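PDB 2FTZ: geranyltranstransferase from Thermotoga maritima, which probably catalyses the condensation of isopentenyl diphosphate with geranyl diphosphate to make farnesyl diphosphate. Local coordinates for residues Glu138-Thr142 and Ala178-Phe182; Ile22-Leu26 and Met38-Thr43; Thr80-His85 and Ala115-Phe120. All coordinates share one frame; numbering follows the deposited sequence. Where two conformers were deposited one is given.

Contact 1 of 3, residues Glu138-Thr142 and Ala178-Phe182; sequences EFSET and ALFAF
Phe139 turns the edge of its ring toward the face of Phe182. The pair is T-shaped (edge-to-face), with centroids 5.3 Å apart and planes at 68°. The CD1 side of Phe139 does the touching: CD1 lies 3.7 Å from Phe182 CZ, above that ring but offset toward its rim. With chi1 at 178° Phe182 points its CG away from its own N, which carries the ring across to the other helix. The ring lies beside Glu138 and Phe139, with CE1 3.7 Å from Phe139 N and its edge against Glu138 CB. Thr142 crosses Phe182 at about a right angle. Its two branches do different work. CG2 reaches over to Ala178 O at 3.4 Å and also meets Leu179. OG1 turns back and donates to Glu138 O at 2.7 Å, a carbonyl that also takes the backbone bond from Thr142 N on its opposite face. A water then donates to Thr142 OG1 and to Ala178 O, at 2.8 Å each, and so bridges the two antiparallel helices. Helix 69-87 packs on Phe182 and helix 109-127 on Phe139, where Phe124 is a second edge-to-face partner. The chemistry is thus mixed: apolar and aromatic packing joins helix 136-143 to helix 177-189, and one water links the threonine hydroxyl to a helix carbonyl.

Contact 2 of 3, residues Ile22-Leu26 and Met38-Thr43; sequences IREIL and MLYSAT
Ile22 opens the contact with its CG2 methyl, which lies 3.8 Å from Ala42 CB. The same methyl looks toward Thr43 CG2 at longer range. One residue on, Arg23 runs outward as an extended chain from CG to NE and lays its guanidinium over the Thr43 side chain. Thr43 CG2 sits under the centre of that flat group, 3.7 Å from Arg23 CZ, and Thr43 CB is below the NH2 end. The two side chains cross at about a right angle. This is packing on a guanidinium face, not a polar bond. It belongs to one of two modelled conformers of Arg23, so it need not be permanent. Thr43 holds its place through OG1, which sits between the backbone N and the carbonyl carbon (chi1 59°) and donates to Leu39 O at 2.6 Å. That leaves CG2 turned to the arginine. Replacing Thr43 by alanine would probably leave the Arg23 guanidinium without the methyl beneath it and Leu39 O without its hydroxyl partner. Leu26 comes last and points its side chain at the other helix. Its CD1 presses on Ala42 CB at 3.3 Å, tighter than usual for two carbons, and its CD2 meets Met38 CB at 4.2 Å. Leu26 CB meets Leu39 CD1 at 3.8 Å. The small Ala42 lets the leucine branch come close to the helix. The two short segments run antiparallel at 167°, with axes 9.9 Å apart. Helices 19-26 and 33-43 are consecutive, so they form an alpha-alpha hairpin. It rests on helices 69-87 and 109-127, consistent with the N-terminal helical hairpin of the all-alpha isoprenyl synthase fold.

Contact 3 of 3, residues Thr80-His85 and Ala115-Phe120; sequences TASLIH and AGDGLF
His85 and Phe120 both carry CG beside the backbone N and opposite the carbonyl carbon (chi1 -84° and -68°), and this brings the two rings together on the side of the pair that meets the second subunit. The edge of Phe120 points to the face of His85, with centroids 5.5 Å apart and planes at 82°. Phe120 CE2 is the nearest ring atom, 3.8 Å from His85 ND1. Over one face of Phe120 stands the Ala81 methyl: its CB is 3.4 Å from the ring centroid, close to the ring normal, a CH-pi contact. Gly116 lets the helices approach to 8.1 Å between axes. Ala81 CB lies 3.3 Å from Gly116 O, and a side chain on Gly116 would run into the His85 ring. The pair is an antiparallel helix packing in the core of the isoprenyl synthase fold. Helix 69-87 leads into what its sequence marks as the first aspartate-rich motif, which in this family binds the magnesium ions that hold the substrate diphosphate. Farther from the rings, Ile84 and Leu119 cross at about a right angle and press their CD1 methyls together at 3.5 Å; Thr80 CG2 meets the same Leu119 methyl. Asp117 OD1 comes to the edge of His85, 3.0 Å from CE1, but makes no hydrogen bond to it. The imidazole is instead gripped at both nitrogens: NE2 by Leu113 O of the same chain, and ND1 by Asp117 OD2 of the second subunit. The symmetric bond joins Asp117 OD2 to His85 of that subunit.

How the contacts relate
Along the chain the contacts come in series: contact 2 closes first, then contact 3, then contact 1. Contacts 2 and 3 are neighbours, with centres about 11 Å apart. They touch where Met38 meets Ala115, where Ser41 meets Thr80 and Ile84, and where Ala42 meets Thr80, so helix 33-43 lies against both helices of contact 3. Contact 1 lies about 16 Å from contact 3 and about 22 Å from contact 2, centre to centre. It touches neither, yet helices 69-87 and 109-127 also pack on it. These two helices therefore link the N-terminal hairpin to the later helix pair. Contact 3 also carries bonds to the second subunit, which ties this core to the dimer.

Contact 1 of 3, residues Glu138-Thr142 and Ala178-Phe182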
loop_
_atom_site.group_PDB
_atom_site.type_symbol
_atom_site.label_atom_id
_atom_site.label_comp_id
_atom_site.label_asym_id
_atom_site.label_seq_id
_atom_site.Cartn_x
_atom_site.Cartn_y
_atom_site.Cartn_z
ATOM N N GLU A 138 7.191 11.944 -3.399
ATOM C CA GLU A 138 6.391 12.672 -2.423
ATOM C C GLU A 138 5.180 11.909 -1.956
ATOM O O GLU A 138 4.845 11.984 -0.782
ATOM C CB GLU A 138 5.925 14.033 -2.948
ATOM C CG GLU A 138 7.025 15.057 -3.088
ATOM C CD GLU A 138 7.526 15.572 -1.736
ATOM O OE1 GLU A 138 6.703 15.924 -0.867
ATOM O OE2 GLU A 138 8.752 15.562 -1.545
ATOM N N PHE A 139 4.472 11.264 -2.895
ATOM C CA PHE A 139 3.305 10.476 -2.572
ATOM C C PHE A 139 3.678 9.294 -1.643
ATOM O O PHE A 139 2.969 8.999 -0.670
ATOM C CB PHE A 139 2.599 10.015 -3.846
ATOM C CG PHE A 139 1.295 9.334 -3.613
ATOM C CD1 PHE A 139 0.165 10.059 -3.280
ATOM C CD2 PHE A 139 1.189 7.943 -3.620
ATOM C CE1 PHE A 139 -1.026 9.436 -3.069
ATOM C CE2 PHE A 139 -0.038 7.300 -3.383
ATOM C CZ PHE A 139 -1.126 8.058 -3.121
ATOM N N SER A 140 4.784 8.641 -1.944
ATOM C CA SER A 140 5.256 7.480 -1.169
ATOM C C SER A 140 5.638 7.942 0.224
ATOM O O SER A 140 5.311 7.285 1.199
ATOM C CB SER A 140 6.485 6.839 -1.863
ATOM O OG SER A 140 6.041 6.185 -3.040
ATOM N N GLU A 141 6.298 9.092 0.312
ATOM C CA GLU A 141 6.704 9.661 1.626
ATOM C C GLU A 141 5.451 10.014 2.418
ATOM O O GLU A 141 5.369 9.774 3.609
ATOM C CB GLU A 141 7.567 10.921 1.423
ATOM C CG GLU A 141 7.832 11.728 2.699
ATOM C CD GLU A 141 9.041 12.703 2.556
ATOM O OE1 GLU A 141 9.552 12.885 1.414
ATOM O OE2 GLU A 141 9.452 13.272 3.600
ATOM N N THR A 142 4.470 10.593 1.726
ATOM C CA THR A 142 3.200 10.959 2.323
ATOM C C THR A 142 2.480 9.735 2.909
ATOM O O THR A 142 1.978 9.821 3.984
ATOM C CB THR A 142 2.312 11.665 1.300
ATOM O OG1 THR A 142 2.965 12.885 0.908
ATOM C CG2 THR A 142 0.883 11.932 1.851
ATOM N N ALA A 178 -0.259 15.280 6.540
ATOM C CA ALA A 178 0.594 14.835 5.416
ATOM C C ALA A 178 -0.168 14.772 4.088
ATOM O O ALA A 178 0.379 15.124 3.056
ATOM C CB ALA A 178 1.208 13.471 5.727
ATOM N N LEU A 179 -1.387 14.294 4.115
ATOM C CA LEU A 179 -2.122 14.151 2.852
ATOM C C LEU A 179 -2.531 15.511 2.278
ATOM O O LEU A 179 -2.459 15.737 1.062
ATOM C CB LEU A 179 -3.325 13.239 3.027
ATOM C CG LEU A 179 -4.002 12.767 1.727
ATOM C CD1 LEU A 179 -3.004 12.194 0.632
ATOM C CD2 LEU A 179 -5.080 11.735 2.027
ATOM N N PHE A 180 -2.930 16.441 3.147
ATOM C CA PHE A 180 -3.148 17.821 2.684
ATOM C C PHE A 180 -1.887 18.509 2.214
ATOM O O PHE A 180 -1.936 19.273 1.253
ATOM C CB PHE A 180 -3.847 18.611 3.800
ATOM C CG PHE A 180 -5.290 18.284 3.921
ATOM C CD1 PHE A 180 -6.156 18.591 2.910
ATOM C CD2 PHE A 180 -5.780 17.635 5.043
ATOM C CE1 PHE A 180 -7.539 18.274 3.039
ATOM C CE2 PHE A 180 -7.123 17.356 5.187
ATOM C CZ PHE A 180 -7.995 17.680 4.205
ATOM N N ALA A 181 -0.753 18.256 2.877
ATOM C CA ALA A 181 0.539 18.750 2.447
ATOM C C ALA A 181 0.819 18.318 1.017
ATOM O O ALA A 181 1.242 19.130 0.209
ATOM C CB ALA A 181 1.688 18.283 3.397
ATOM N N PHE A 182 0.516 17.059 0.710
ATOM C CA PHE A 182 0.652 16.537 -0.641
ATOM C C PHE A 182 -0.324 17.198 -1.626
ATOM O O PHE A 182 0.061 17.496 -2.767
ATOM C CB PHE A 182 0.501 15.015 -0.674
ATOM C CG PHE A 182 0.591 14.439 -2.059
ATOM C CD1 PHE A 182 1.833 14.215 -2.639
ATOM C CD2 PHE A 182 -0.552 14.180 -2.805
ATOM C CE1 PHE A 182 1.933 13.742 -3.942
ATOM C CE2 PHE A 182 -0.466 13.708 -4.067
ATOM C CZ PHE A 182 0.793 13.480 -4.665
HETATM O O HOH W 1 3.186 15.044 2.649
#

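Contact 2 of 3, residues Ile22-Leu26 and Met38-Thr43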
loop_
_atom_site.group_PDB
_atom_site.type_symbol
_atom_site.label_atom_id
_atom_site.label_comp_id
_atom_site.label_asym_id
_atom_site.label_seq_id
_atom_site.Cartn_x
_atom_site.Cartn_y
_atom_site.Cartn_z
ATOM N N ILE A 22 -13.463 7.792 -10.657
ATOM C CA ILE A 22 -13.491 6.784 -9.596
ATOM C C ILE A 22 -14.339 5.579 -9.998
ATOM O O ILE A 22 -13.914 4.423 -9.829
ATOM C CB ILE A 22 -14.002 7.381 -8.279
ATOM C CG1 ILE A 22 -12.900 8.277 -7.679
ATOM C CG2 ILE A 22 -14.398 6.253 -7.249
ATOM C CD1 ILE A 22 -13.434 9.069 -6.477
ATOM N N ARG A 23 -15.517 5.827 -10.542
ATOM C CA ARG A 23 -16.355 4.721 -11.025
ATOM C C ARG A 23 -15.688 3.918 -12.165
ATOM O O ARG A 23 -15.795 2.696 -12.200
ATOM C CB ARG A 23 -17.752 5.228 -11.374
ATOM C CG ARG A 23 -18.577 5.612 -10.142
ATOM C CD ARG A 23 -20.044 5.848 -10.482
ATOM N NE ARG A 23 -20.833 6.198 -9.298
ATOM C CZ ARG A 23 -21.274 5.348 -8.365
ATOM N NH1 ARG A 23 -21.006 4.046 -8.422
ATOM N NH2 ARG A 23 -21.997 5.819 -7.350
ATOM N N GLU A 24 -14.958 4.571 -13.059
ATOM C CA GLU A 24 -14.202 3.876 -14.109
ATOM C C GLU A 24 -13.124 2.965 -13.557
ATOM O O GLU A 24 -12.985 1.772 -13.978
ATOM C CB GLU A 24 -13.547 4.887 -15.078
ATOM C CG GLU A 24 -14.474 5.551 -16.083
ATOM C CD GLU A 24 -13.881 6.838 -16.712
ATOM O OE1 GLU A 24 -12.717 7.190 -16.400
ATOM O OE2 GLU A 24 -14.596 7.504 -17.502
ATOM N N ILE A 25 -12.306 3.510 -12.653
ATOM C CA ILE A 25 -11.223 2.746 -12.068
ATOM C C ILE A 25 -11.717 1.563 -11.231
ATOM O O ILE A 25 -11.083 0.508 -11.210
ATOM C CB ILE A 25 -10.308 3.659 -11.207
ATOM C CG1 ILE A 25 -9.623 4.689 -12.097
ATOM C CG2 ILE A 25 -9.279 2.828 -10.435
ATOM C CD1 ILE A 25 -8.958 5.809 -11.275
ATOM N N LEU A 26 -12.815 1.767 -10.501
ATOM C CA LEU A 26 -13.328 0.761 -9.613
ATOM C C LEU A 26 -14.425 -0.130 -10.172
ATOM O O LEU A 26 -14.973 -0.947 -9.426
ATOM C CB LEU A 26 -13.779 1.415 -8.308
ATOM C CG LEU A 26 -12.673 2.125 -7.519
ATOM C CD1 LEU A 26 -13.242 2.761 -6.265
ATOM C CD2 LEU A 26 -11.509 1.205 -7.172
ATOM N N MET A 38 -14.495 -2.160 -2.615
ATOM C CA MET A 38 -13.770 -0.960 -2.979
ATOM C C MET A 38 -14.644 0.084 -3.611
ATOM O O MET A 38 -14.619 1.259 -3.195
ATOM C CB MET A 38 -12.582 -1.282 -3.907
ATOM C CG MET A 38 -11.532 -2.135 -3.259
ATOM S SD MET A 38 -10.080 -2.286 -4.359
ATOM C CE MET A 38 -10.719 -3.410 -5.540
ATOM N N LEU A 39 -15.495 -0.327 -4.565
ATOM C CA LEU A 39 -16.397 0.602 -5.191
ATOM C C LEU A 39 -17.424 1.167 -4.176
ATOM O O LEU A 39 -17.718 2.351 -4.169
ATOM C CB LEU A 39 -17.113 -0.136 -6.346
ATOM C CG LEU A 39 -18.132 0.675 -7.161
ATOM C CD1 LEU A 39 -17.538 2.002 -7.772
ATOM C CD2 LEU A 39 -18.730 -0.198 -8.278
ATOM N N TYR A 40 -17.963 0.300 -3.333
ATOM C CA TYR A 40 -18.929 0.715 -2.284
ATOM C C TYR A 40 -18.342 1.819 -1.417
ATOM O O TYR A 40 -18.921 2.916 -1.242
ATOM C CB TYR A 40 -19.273 -0.502 -1.432
ATOM C CG TYR A 40 -20.106 -0.206 -0.183
ATOM C CD1 TYR A 40 -21.488 -0.084 -0.270
ATOM C CD2 TYR A 40 -19.517 -0.098 1.072
ATOM C CE1 TYR A 40 -22.277 0.157 0.873
ATOM C CE2 TYR A 40 -20.295 0.161 2.252
ATOM C CZ TYR A 40 -21.689 0.274 2.126
ATOM O OH TYR A 40 -22.520 0.524 3.224
ATOM N N SER A 41 -17.154 1.542 -0.869
ATOM C CA SER A 41 -16.507 2.471 0.035
ATOM C C SER A 41 -16.175 3.815 -0.604
ATOM O O SER A 41 -16.281 4.853 0.046
ATOM C CB SER A 41 -15.264 1.834 0.596
ATOM O OG SER A 41 -15.605 0.795 1.503
ATOM N N ALA A 42 -15.748 3.791 -1.858
ATOM C CA ALA A 42 -15.351 4.972 -2.572
ATOM C C ALA A 42 -16.532 5.839 -3.011
ATOM O O ALA A 42 -16.357 7.030 -3.318
ATOM C CB ALA A 42 -14.483 4.576 -3.787
ATOM N N THR A 43 -17.722 5.263 -3.042
ATOM C CA THR A 43 -18.895 5.970 -3.551
ATOM C C THR A 43 -19.994 6.195 -2.475
ATOM O O THR A 43 -20.978 6.845 -2.753
ATOM C CB THR A 43 -19.444 5.257 -4.822
ATOM O OG1 THR A 43 -19.796 3.915 -4.503
ATOM C CG2 THR A 43 -18.403 5.247 -5.969
#

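Contact 3 of 3, residues Thr80-His85 and Ala115-Phe120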
loop_
_atom_site.group_PDB
_atom_site.type_symbol
_atom_site.label_atom_id
_atom_site.label_comp_id
_atom_site.label_asym_id
_atom_site.label_seq_id
_atom_site.Cartn_x
_atom_site.Cartn_y
_atom_site.Cartn_z
ATOM N N THR A 80 -9.852 6.984 0.882
ATOM C CA THR A 80 -10.824 5.883 1.035
ATOM C C THR A 80 -10.248 4.658 1.734
ATOM O O THR A 80 -10.853 4.127 2.698
ATOM C CB THR A 80 -11.463 5.485 -0.281
ATOM O OG1 THR A 80 -11.942 6.672 -0.927
ATOM C CG2 THR A 80 -12.670 4.505 -0.071
ATOM N N ALA A 81 -9.096 4.224 1.263
ATOM C CA ALA A 81 -8.448 3.024 1.799
ATOM C C ALA A 81 -8.160 3.245 3.286
ATOM O O ALA A 81 -8.343 2.343 4.120
ATOM C CB ALA A 81 -7.145 2.763 1.066
ATOM N N SER A 82 -7.687 4.442 3.617
ATOM C CA SER A 82 -7.253 4.722 5.004
ATOM C C SER A 82 -8.482 4.666 5.958
ATOM O O SER A 82 -8.363 4.235 7.128
ATOM C CB SER A 82 -6.492 6.073 5.067
ATOM O OG SER A 82 -7.352 7.178 4.982
ATOM N N LEU A 83 -9.645 5.057 5.460
ATOM C CA LEU A 83 -10.869 5.020 6.271
ATOM C C LEU A 83 -11.350 3.569 6.469
ATOM O O LEU A 83 -11.843 3.202 7.543
ATOM C CB LEU A 83 -11.972 5.802 5.586
ATOM C CG LEU A 83 -11.734 7.308 5.388
ATOM C CD1 LEU A 83 -12.924 7.956 4.597
ATOM C CD2 LEU A 83 -11.463 7.931 6.733
ATOM N N ILE A 84 -11.272 2.760 5.407
ATOM C CA ILE A 84 -11.602 1.342 5.540
ATOM C C ILE A 84 -10.762 0.685 6.662
ATOM O O ILE A 84 -11.288 -0.031 7.536
ATOM C CB ILE A 84 -11.371 0.545 4.204
ATOM C CG1 ILE A 84 -12.361 1.008 3.110
ATOM C CG2 ILE A 84 -11.589 -0.966 4.463
ATOM C CD1 ILE A 84 -12.093 0.307 1.725
ATOM N N HIS A 85 -9.447 0.857 6.603
ATOM C CA HIS A 85 -8.585 0.222 7.605
ATOM C C HIS A 85 -8.822 0.802 9.039
ATOM O O HIS A 85 -8.893 0.038 10.003
ATOM C CB HIS A 85 -7.104 0.313 7.172
ATOM C CG HIS A 85 -6.689 -0.789 6.218
ATOM N ND1 HIS A 85 -5.355 -1.105 5.983
ATOM C CD2 HIS A 85 -7.415 -1.659 5.470
ATOM C CE1 HIS A 85 -5.282 -2.095 5.110
ATOM N NE2 HIS A 85 -6.517 -2.471 4.791
ATOM N N ALA A 115 -9.939 -4.962 0.491
ATOM C CA ALA A 115 -10.401 -3.761 -0.210
ATOM C C ALA A 115 -9.559 -2.534 0.089
ATOM O O ALA A 115 -9.239 -1.739 -0.795
ATOM C CB ALA A 115 -11.916 -3.467 0.111
ATOM N N GLY A 116 -9.168 -2.390 1.352
ATOM C CA GLY A 116 -8.319 -1.292 1.760
ATOM C C GLY A 116 -6.981 -1.372 1.053
ATOM O O GLY A 116 -6.497 -0.374 0.497
ATOM N N ASP A 117 -6.397 -2.562 1.064
ATOM C CA ASP A 117 -5.121 -2.796 0.387
ATOM C C ASP A 117 -5.221 -2.503 -1.108
ATOM O O ASP A 117 -4.358 -1.854 -1.664
ATOM C CB ASP A 117 -4.640 -4.230 0.594
ATOM C CG ASP A 117 -4.093 -4.520 2.045
ATOM O OD1 ASP A 117 -4.033 -3.633 2.887
ATOM O OD2 ASP A 117 -3.811 -5.707 2.299
ATOM N N GLY A 118 -6.278 -3.029 -1.751
ATOM C CA GLY A 118 -6.536 -2.760 -3.144
ATOM C C GLY A 118 -6.611 -1.275 -3.523
ATOM O O GLY A 118 -6.009 -0.851 -4.489
ATOM N N LEU A 119 -7.324 -0.497 -2.713
ATOM C CA LEU A 119 -7.425 0.912 -2.891
ATOM C C LEU A 119 -6.133 1.641 -2.783
ATOM O O LEU A 119 -5.866 2.524 -3.587
ATOM C CB LEU A 119 -8.499 1.518 -1.955
ATOM C CG LEU A 119 -9.946 1.241 -2.463
ATOM C CD1 LEU A 119 -10.901 1.485 -1.320
ATOM C CD2 LEU A 119 -10.257 2.139 -3.649
ATOM N N PHE A 120 -5.304 1.297 -1.798
ATOM C CA PHE A 120 -3.973 1.882 -1.738
ATOM C C PHE A 120 -3.158 1.567 -2.969
ATOM O O PHE A 120 -2.487 2.447 -3.528
ATOM C CB PHE A 120 -3.127 1.351 -0.527
ATOM C CG PHE A 120 -3.598 1.752 0.820
ATOM C CD1 PHE A 120 -3.755 3.090 1.157
ATOM C CD2 PHE A 120 -3.737 0.791 1.815
ATOM C CE1 PHE A 120 -4.141 3.472 2.482
ATOM C CE2 PHE A 120 -4.145 1.154 3.114
ATOM C CZ PHE A 120 -4.332 2.474 3.451
#